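Local coordinates for protein glycerol-3-phosphate dehydrogenase [NAD(P)+] (PDB 3K96) that probably reduces dihydroxyacetone phosphate to sn-glycerol 3-phosphate with NADH or NADPH, supplying the precursor for phospholipid synthesis, at residues T42-V47 and Q196-Y201; E145-E150 and V154-I159; V176-N181 and K187-R192. One frame throughout, in Å; residues are numbered along the deposited sequence.

Contact 1 of 3, residues T42-V47 and Q196-Y201; sequences TALALV and QRFRVY
F198 reaches from its strand toward helix 39-49 and brings its ring up to L44 and V47, a case of a single aromatic bridging two helix positions three residues apart. With CG anti to the backbone N (chi1 -172°), the ring is carried outward from CB toward the helix. CB makes no close approach, and the contact begins on the ring. There CD2 comes within 4.3 Å of V47 CG1, which meets the ring obliquely, while V47 CG2 sits above one face, offset toward the rim. At the far end CZ lies 4.0 Å from L44 CD2, also obliquely, and the two side chains cross at about a right angle. V168 of helix 165-169 touches both V47 and F198, and L193 touches L44. The next residue, R199, instead packs on L349 of the second subunit; its NE and NH2 bond to Y201 OH and Q196 O, both partners in the guanidinium plane. G36, G38 and G41, running from the loop after strand 32-35 into the start of helix 39-49, fit the glycine-rich pattern of a Rossmann-type fold, and L44 lies close to W40, a predicted NADPH ligand, so F198 packs against the helix of the probable dinucleotide-binding site.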
loop_
_atom_site.group_PDB
_atom_site.type_symbol
_atom_site.label_atom_id
_atom_site.label_comp_id
_atom_site.label_asym_id
_atom_site.label_seq_id
_atom_site.Cartn_x
_atom_site.Cartn_y
_atom_site.Cartn_z
ATOM N N THR A 42 -21.439 -13.813 4.743
ATOM C CA THR A 42 -21.380 -15.186 5.203
ATOM C C THR A 42 -20.142 -15.428 6.072
ATOM O O THR A 42 -20.214 -16.154 7.060
ATOM C CB THR A 42 -21.389 -16.173 4.027
ATOM O OG1 THR A 42 -22.538 -15.941 3.203
ATOM C CG2 THR A 42 -21.410 -17.616 4.528
ATOM N N ALA A 43 -19.008 -14.828 5.699
ATOM C CA ALA A 43 -17.774 -14.967 6.469
ATOM C C ALA A 43 -17.960 -14.360 7.873
ATOM O O ALA A 43 -17.535 -14.927 8.864
ATOM C CB ALA A 43 -16.587 -14.289 5.735
ATOM N N LEU A 44 -18.575 -13.194 7.939
ATOM C CA LEU A 44 -18.863 -12.557 9.236
ATOM C C LEU A 44 -19.796 -13.463 10.062
ATOM O O LEU A 44 -19.641 -13.601 11.287
ATOM C CB LEU A 44 -19.492 -11.182 9.025
ATOM C CG LEU A 44 -18.519 -10.064 8.659
ATOM C CD1 LEU A 44 -19.254 -8.882 8.028
ATOM C CD2 LEU A 44 -17.687 -9.667 9.883
ATOM N N ALA A 45 -20.754 -14.084 9.389
ATOM C CA ALA A 45 -21.697 -14.980 10.067
ATOM C C ALA A 45 -20.965 -16.167 10.662
ATOM O O ALA A 45 -21.323 -16.644 11.750
ATOM C CB ALA A 45 -22.815 -15.435 9.097
ATOM N N LEU A 46 -19.923 -16.644 9.962
ATOM C CA LEU A 46 -19.125 -17.758 10.454
ATOM C C LEU A 46 -18.284 -17.356 11.634
ATOM O O LEU A 46 -18.151 -18.112 12.585
ATOM C CB LEU A 46 -18.198 -18.324 9.365
ATOM C CG LEU A 46 -18.848 -19.130 8.260
ATOM C CD1 LEU A 46 -17.851 -19.433 7.153
ATOM C CD2 LEU A 46 -19.441 -20.410 8.877
ATOM N N VAL A 47 -17.652 -16.186 11.561
ATOM C CA VAL A 47 -16.840 -15.731 12.674
ATOM C C VAL A 47 -17.661 -15.753 13.967
ATOM O O VAL A 47 -17.191 -16.234 14.997
ATOM C CB VAL A 47 -16.298 -14.313 12.432
ATOM C CG1 VAL A 47 -15.765 -13.714 13.720
ATOM C CG2 VAL A 47 -15.204 -14.337 11.313
ATOM N N GLN A 196 -8.886 -13.726 18.700
ATOM C CA GLN A 196 -7.553 -14.143 18.275
ATOM C C GLN A 196 -7.096 -13.810 16.824
ATOM O O GLN A 196 -6.188 -13.003 16.661
ATOM C CB GLN A 196 -7.372 -15.638 18.606
ATOM C CG GLN A 196 -8.635 -16.510 18.425
ATOM C CD GLN A 196 -9.785 -16.158 19.390
ATOM O OE1 GLN A 196 -9.588 -15.493 20.410
ATOM N NE2 GLN A 196 -10.988 -16.610 19.059
ATOM N N ARG A 197 -7.702 -14.424 15.800
ATOM C CA ARG A 197 -7.315 -14.192 14.405
ATOM C C ARG A 197 -8.120 -13.137 13.673
ATOM O O ARG A 197 -7.720 -12.714 12.586
ATOM C CB ARG A 197 -7.444 -15.494 13.624
ATOM C CG ARG A 197 -6.737 -16.649 14.265
ATOM C CD ARG A 197 -5.270 -16.715 13.976
ATOM N NE ARG A 197 -5.017 -17.407 12.717
ATOM C CZ ARG A 197 -3.833 -17.883 12.349
ATOM N NH1 ARG A 197 -2.782 -17.758 13.146
ATOM N NH2 ARG A 197 -3.703 -18.501 11.188
ATOM N N PHE A 198 -9.271 -12.758 14.223
ATOM C CA PHE A 198 -10.113 -11.713 13.624
ATOM C C PHE A 198 -10.182 -10.603 14.640
ATOM O O PHE A 198 -10.915 -10.694 15.639
ATOM C CB PHE A 198 -11.513 -12.226 13.287
ATOM C CG PHE A 198 -12.337 -11.246 12.506
ATOM C CD1 PHE A 198 -12.221 -11.172 11.130
ATOM C CD2 PHE A 198 -13.188 -10.370 13.147
ATOM C CE1 PHE A 198 -12.977 -10.262 10.397
ATOM C CE2 PHE A 198 -13.949 -9.465 12.426
ATOM C CZ PHE A 198 -13.837 -9.410 11.041
ATOM N N ARG A 199 -9.412 -9.556 14.386
ATOM C CA ARG A 199 -9.276 -8.472 15.328
ATOM C C ARG A 199 -9.968 -7.197 14.862
ATOM O O ARG A 199 -9.852 -6.799 13.703
ATOM C CB ARG A 199 -7.799 -8.255 15.608
ATOM C CG ARG A 199 -7.103 -9.565 15.969
ATOM C CD ARG A 199 -5.654 -9.386 16.382
ATOM N NE ARG A 199 -5.541 -8.887 17.749
ATOM C CZ ARG A 199 -5.672 -9.654 18.839
ATOM N NH1 ARG A 199 -5.555 -9.121 20.051
ATOM N NH2 ARG A 199 -5.931 -10.951 18.726
ATOM N N VAL A 200 -10.687 -6.572 15.793
ATOM C CA VAL A 200 -11.507 -5.402 15.506
ATOM C C VAL A 200 -11.069 -4.271 16.386
ATOM O O VAL A 200 -11.087 -4.388 17.605
ATOM C CB VAL A 200 -13.001 -5.723 15.771
ATOM C CG1 VAL A 200 -13.869 -4.536 15.467
ATOM C CG2 VAL A 200 -13.420 -6.921 14.950
ATOM N N TYR A 201 -10.666 -3.177 15.762
ATOM C CA TYR A 201 -10.166 -2.036 16.490
ATOM C C TYR A 201 -11.112 -0.833 16.417
ATOM O O TYR A 201 -11.573 -0.465 15.352
ATOM C CB TYR A 201 -8.778 -1.679 15.968
ATOM C CG TYR A 201 -7.799 -2.833 16.130
ATOM C CD1 TYR A 201 -7.215 -3.108 17.369
ATOM C CD2 TYR A 201 -7.464 -3.647 15.060
ATOM C CE1 TYR A 201 -6.326 -4.158 17.529
ATOM C CE2 TYR A 201 -6.561 -4.703 15.209
ATOM C CZ TYR A 201 -6.005 -4.962 16.448
ATOM O OH TYR A 201 -5.109 -6.007 16.616
#

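Contact 2 of 3, residues E145-E150 and V154-I159; sequences EVVATE and VPMAVI
V147 and M156 slide past each other in opposite directions, and this antiparallel overlap of two side chains joins helix 143-151 to strand 156-160. The thioether is the part that touches: M156 SD lies 3.7 Å from V147 CG1 and 3.8 Å from V147 CB, so the sulfur rests alongside the valine's branch point as well as one methyl. M156 CG joins in at 4.0 Å from V147 CG1. The methionine chain then bends at its last torsion (chi3 -76°), which turns the terminal methyl across the helix axis, toward A148, and M156 CE arrives 4.1 Å from A148 CB. One methionine thus serves two successive helix residues, the sulfur going to the first and the methyl to the second.

V154 approaches differently. Its side chain stands at about a right angle to that of V147, and its CG2 meets V147 CG1 at 4.0 Å. The same valine methyl is therefore shared by V154 and M156, the two residues flanking P155. All the meetings across the two segments are apolar, and V147, A148 and M156 are buried.

The example shows how a short turn lets the end of a helix pack on the strand that follows it: strand 128-131, helix 143-151 and strand 156-160 form a beta-alpha-beta unit of the sheet. V147 also touches I129 and W131 of strand 128-131, together with F112 and I116 of helix 109-119, which places it where two strands and two helices converge. E150 is in salt bridges with K120 and R141. Beyond M156 the strand alternates, A157 turning to F185 and L189, so that helices 143-151 and 183-193 pack on opposite faces of strand 156-160.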
loop_
_atom_site.group_PDB
_atom_site.type_symbol
_atom_site.label_atom_id
_atom_site.label_comp_id
_atom_site.label_asym_id
_atom_site.label_seq_id
_atom_site.Cartn_x
_atom_site.Cartn_y
_atom_site.Cartn_z
ATOM N N GLU A 145 -26.254 8.157 6.705
ATOM C CA GLU A 145 -27.301 9.107 6.451
ATOM C C GLU A 145 -28.573 8.386 5.971
ATOM O O GLU A 145 -29.700 8.736 6.400
ATOM C CB GLU A 145 -26.835 10.208 5.484
ATOM C CG GLU A 145 -27.861 11.307 5.294
ATOM C CD GLU A 145 -28.830 11.024 4.176
ATOM O OE1 GLU A 145 -28.344 10.683 3.074
ATOM O OE2 GLU A 145 -30.063 11.177 4.371
ATOM N N VAL A 146 -28.414 7.371 5.123
ATOM C CA VAL A 146 -29.566 6.614 4.679
ATOM C C VAL A 146 -30.180 5.931 5.909
ATOM O O VAL A 146 -31.397 5.961 6.105
ATOM C CB VAL A 146 -29.211 5.561 3.644
ATOM C CG1 VAL A 146 -30.448 4.761 3.277
ATOM C CG2 VAL A 146 -28.544 6.222 2.381
ATOM N N VAL A 147 -29.339 5.340 6.750
ATOM C CA VAL A 147 -29.846 4.676 7.923
ATOM C C VAL A 147 -30.560 5.685 8.860
ATOM O O VAL A 147 -31.726 5.478 9.236
ATOM C CB VAL A 147 -28.759 3.891 8.692
ATOM C CG1 VAL A 147 -29.339 3.353 9.982
ATOM C CG2 VAL A 147 -28.189 2.707 7.853
ATOM N N ALA A 148 -29.880 6.778 9.202
ATOM C CA ALA A 148 -30.440 7.771 10.121
ATOM C C ALA A 148 -31.709 8.448 9.578
ATOM O O ALA A 148 -32.732 8.513 10.272
ATOM C CB ALA A 148 -29.387 8.823 10.496
ATOM N N THR A 149 -31.651 8.934 8.343
ATOM C CA THR A 149 -32.796 9.601 7.731
ATOM C C THR A 149 -34.026 8.705 7.576
ATOM O O THR A 149 -35.133 9.108 7.909
ATOM C CB THR A 149 -32.410 10.164 6.352
ATOM O OG1 THR A 149 -31.391 11.135 6.543
ATOM C CG2 THR A 149 -33.610 10.820 5.631
ATOM N N GLU A 150 -33.834 7.483 7.099
ATOM C CA GLU A 150 -34.954 6.596 6.852
ATOM C C GLU A 150 -35.476 5.797 8.053
ATOM O O GLU A 150 -36.655 5.541 8.117
ATOM C CB GLU A 150 -34.609 5.605 5.725
ATOM C CG GLU A 150 -34.096 6.236 4.457
ATOM C CD GLU A 150 -35.010 7.315 3.893
ATOM O OE1 GLU A 150 -36.220 7.259 4.165
ATOM O OE2 GLU A 150 -34.518 8.203 3.139
ATOM N N VAL A 154 -30.863 5.814 15.142
ATOM C CA VAL A 154 -30.568 4.651 15.935
ATOM C C VAL A 154 -29.067 4.499 16.155
ATOM O O VAL A 154 -28.279 5.120 15.472
ATOM C CB VAL A 154 -31.072 3.404 15.195
ATOM C CG1 VAL A 154 -32.643 3.471 15.010
ATOM C CG2 VAL A 154 -30.344 3.264 13.839
ATOM N N PRO A 155 -28.669 3.700 17.142
ATOM C CA PRO A 155 -27.251 3.434 17.260
ATOM C C PRO A 155 -26.734 2.760 15.948
ATOM O O PRO A 155 -27.344 1.808 15.439
ATOM C CB PRO A 155 -27.168 2.476 18.448
ATOM C CG PRO A 155 -28.445 2.755 19.264
ATOM C CD PRO A 155 -29.467 3.074 18.217
ATOM N N MET A 156 -25.613 3.263 15.426
ATOM C CA MET A 156 -25.074 2.811 14.152
ATOM C C MET A 156 -23.585 2.507 14.235
ATOM O O MET A 156 -22.899 3.049 15.076
ATOM C CB MET A 156 -25.231 3.922 13.122
ATOM C CG MET A 156 -26.622 4.298 12.795
ATOM S SD MET A 156 -26.634 5.423 11.390
ATOM C CE MET A 156 -26.098 7.014 12.036
ATOM N N ALA A 157 -23.099 1.656 13.336
ATOM C CA ALA A 157 -21.684 1.301 13.295
ATOM C C ALA A 157 -21.298 0.780 11.926
ATOM O O ALA A 157 -22.126 0.207 11.221
ATOM C CB ALA A 157 -21.347 0.239 14.353
ATOM N N VAL A 158 -20.028 0.985 11.573
ATOM C CA VAL A 158 -19.475 0.502 10.317
ATOM C C VAL A 158 -18.232 -0.308 10.618
ATOM O O VAL A 158 -17.418 0.073 11.449
ATOM C CB VAL A 158 -19.127 1.648 9.337
ATOM C CG1 VAL A 158 -18.204 2.651 9.981
ATOM C CG2 VAL A 158 -18.500 1.094 8.022
ATOM N N ILE A 159 -18.117 -1.460 9.976
ATOM C CA ILE A 159 -16.956 -2.316 10.129
ATOM C C ILE A 159 -16.297 -2.346 8.741
ATOM O O ILE A 159 -16.953 -2.652 7.740
ATOM C CB ILE A 159 -17.342 -3.707 10.618
ATOM C CG1 ILE A 159 -16.090 -4.496 11.005
ATOM C CG2 ILE A 159 -18.182 -4.433 9.561
ATOM C CD1 ILE A 159 -16.402 -5.859 11.606
#

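Contact 3 of 3, residues V176-N181 and K187-R192; sequences VSLASN and KDLIER
L178 projects from strand 174-180 onto helix 183-193, where L189 and I190 receive one and the same methyl. L178 CD1 stands 3.7 Å from L189 CB, close to the helix backbone rather than at the leucine's outer end, and the two leucine side chains cross at about a right angle. The second meeting is looser, L178 CD1 lying 4.3 Å from I190 CG1. Although the CB of I190 does not aim at the strand, its CG1 branch comes nearer, and CG1 is the atom that meets the methyl. An extended first torsion of L178, with CG anti to the backbone N (chi1 -172°), is what pushes the branch far enough to reach the helix. L178 supplies about half of the 139 Å² buried between the segments.

Further out, neighbouring side chains pack round these three: S186 and V200 on L178, V200 also on I190, and A157 on L189. D188 makes a salt bridge with R128 and bonds to Q184, and R192 bonds through NH2 to the carbonyl of H30, so polar side chains of the helix reach the start of strand 128-131 and the backbone of H30.

Strand 174-180 runs between 156-160, its antiparallel neighbour, and 198-203, its parallel one; with helix 183-193 it opens the beta-alpha-beta unit that strand 198-203 completes.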
loop_
_atom_site.group_PDB
_atom_site.type_symbol
_atom_site.label_atom_id
_atom_site.label_comp_id
_atom_site.label_asym_id
_atom_site.label_seq_id
_atom_site.Cartn_x
_atom_site.Cartn_y
_atom_site.Cartn_z
ATOM N N VAL A 176 -9.627 -5.301 11.185
ATOM C CA VAL A 176 -10.565 -4.340 10.623
ATOM C C VAL A 176 -10.876 -3.252 11.643
ATOM O O VAL A 176 -10.628 -3.411 12.841
ATOM C CB VAL A 176 -11.896 -4.977 10.186
ATOM C CG1 VAL A 176 -11.696 -5.946 9.016
ATOM C CG2 VAL A 176 -12.584 -5.675 11.395
ATOM N N SER A 177 -11.386 -2.125 11.160
ATOM C CA SER A 177 -11.773 -1.036 12.049
ATOM C C SER A 177 -13.277 -1.103 12.274
ATOM O O SER A 177 -14.016 -1.611 11.441
ATOM C CB SER A 177 -11.422 0.328 11.449
ATOM O OG SER A 177 -10.019 0.481 11.255
ATOM N N LEU A 178 -13.712 -0.588 13.410
ATOM C CA LEU A 178 -15.131 -0.503 13.710
ATOM C C LEU A 178 -15.408 0.874 14.318
ATOM O O LEU A 178 -14.870 1.221 15.375
ATOM C CB LEU A 178 -15.556 -1.632 14.625
ATOM C CG LEU A 178 -17.050 -1.765 14.860
ATOM C CD1 LEU A 178 -17.398 -3.220 15.206
ATOM C CD2 LEU A 178 -17.545 -0.790 15.924
ATOM N N ALA A 179 -16.192 1.669 13.588
ATOM C CA ALA A 179 -16.591 3.011 13.993
ATOM C C ALA A 179 -18.082 3.055 14.259
ATOM O O ALA A 179 -18.878 2.496 13.500
ATOM C CB ALA A 179 -16.234 4.037 12.910
ATOM N N SER A 180 -18.451 3.775 15.305
ATOM C CA SER A 180 -19.818 3.877 15.734
ATOM C C SER A 180 -20.177 5.249 16.266
ATOM O O SER A 180 -19.321 6.014 16.674
ATOM C CB SER A 180 -20.050 2.857 16.851
ATOM O OG SER A 180 -21.402 2.870 17.260
ATOM N N ASN A 181 -21.461 5.561 16.248
ATOM C CA ASN A 181 -21.958 6.800 16.827
ATOM C C ASN A 181 -22.497 6.523 18.257
ATOM O O ASN A 181 -23.108 7.406 18.881
ATOM C CB ASN A 181 -23.097 7.369 15.971
ATOM C CG ASN A 181 -24.382 6.525 16.053
ATOM O OD1 ASN A 181 -24.379 5.409 16.573
ATOM N ND2 ASN A 181 -25.483 7.060 15.516
ATOM N N LYS A 187 -18.954 -1.177 21.963
ATOM C CA LYS A 187 -18.520 -2.150 22.967
ATOM C C LYS A 187 -19.129 -3.534 22.704
ATOM O O LYS A 187 -18.417 -4.541 22.675
ATOM C CB LYS A 187 -18.901 -1.652 24.368
ATOM C CG LYS A 187 -18.267 -2.398 25.496
ATOM C CD LYS A 187 -18.600 -1.802 26.883
ATOM C CE LYS A 187 -17.831 -2.577 27.982
ATOM N NZ LYS A 187 -18.004 -2.065 29.394
ATOM N N ASP A 188 -20.432 -3.566 22.477
ATOM C CA ASP A 188 -21.117 -4.808 22.231
ATOM C C ASP A 188 -20.638 -5.489 20.942
ATOM O O ASP A 188 -20.438 -6.691 20.918
ATOM C CB ASP A 188 -22.637 -4.589 22.191
ATOM C CG ASP A 188 -23.199 -4.120 23.528
ATOM O OD1 ASP A 188 -22.474 -4.229 24.537
ATOM O OD2 ASP A 188 -24.351 -3.624 23.571
ATOM N N LEU A 189 -20.442 -4.730 19.875
ATOM C CA LEU A 189 -19.989 -5.338 18.627
ATOM C C LEU A 189 -18.575 -5.885 18.724
ATOM O O LEU A 189 -18.303 -6.999 18.267
ATOM C CB LEU A 189 -20.077 -4.338 17.480
ATOM C CG LEU A 189 -21.490 -4.016 17.036
ATOM C CD1 LEU A 189 -21.497 -2.776 16.101
ATOM C CD2 LEU A 189 -22.122 -5.232 16.391
ATOM N N ILE A 190 -17.678 -5.114 19.315
ATOM C CA ILE A 190 -16.292 -5.550 19.455
ATOM C C ILE A 190 -16.274 -6.800 20.328
ATOM O O ILE A 190 -15.587 -7.783 20.037
ATOM C CB ILE A 190 -15.420 -4.436 20.025
ATOM C CG1 ILE A 190 -15.241 -3.333 18.975
ATOM C CG2 ILE A 190 -14.059 -4.955 20.450
ATOM C CD1 ILE A 190 -14.458 -2.165 19.468
ATOM N N GLU A 191 -17.059 -6.781 21.393
ATOM C CA GLU A 191 -17.136 -7.954 22.238
ATOM C C GLU A 191 -17.573 -9.196 21.442
ATOM O O GLU A 191 -17.028 -10.272 21.634
ATOM C CB GLU A 191 -18.072 -7.715 23.409
ATOM C CG GLU A 191 -18.060 -8.887 24.383
ATOM C CD GLU A 191 -18.921 -8.653 25.608
ATOM O OE1 GLU A 191 -19.927 -7.910 25.505
ATOM O OE2 GLU A 191 -18.584 -9.232 26.668
ATOM N N ARG A 192 -18.559 -9.059 20.558
ATOM C CA ARG A 192 -18.992 -10.208 19.752
ATOM C C ARG A 192 -17.982 -10.693 18.705
ATOM O O ARG A 192 -17.842 -11.891 18.477
ATOM C CB ARG A 192 -20.249 -9.861 18.951
ATOM C CG ARG A 192 -21.583 -9.948 19.680
ATOM C CD ARG A 192 -22.692 -9.789 18.653
ATOM N NE ARG A 192 -24.039 -9.858 19.216
ATOM C CZ ARG A 192 -24.742 -10.971 19.376
ATOM N NH1 ARG A 192 -24.239 -12.142 19.053
ATOM N NH2 ARG A 192 -25.966 -10.907 19.870
#

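How the contacts relate
All three contacts dock helices on one eight-stranded mixed sheet. Along the chain, contact 1 joins an early helix to the last strand, and contacts 2 and 3 follow one another in the sequence it spans. The centres of contacts 1 and 3 lie about 12 Å apart, those of contacts 2 and 3 about 14 Å, and those of contacts 1 and 2 about 21 Å. Strand 174-180 links them: it pairs with strand 198-203 of contact 1, through probable backbone hydrogen bonds such as Y201 N to V176 O, and with strand 156-160 of contact 2. The probably cofactor-binding half of the enzyme is thus packed on one sheet from its first helix to its edge strand, where the second subunit packs.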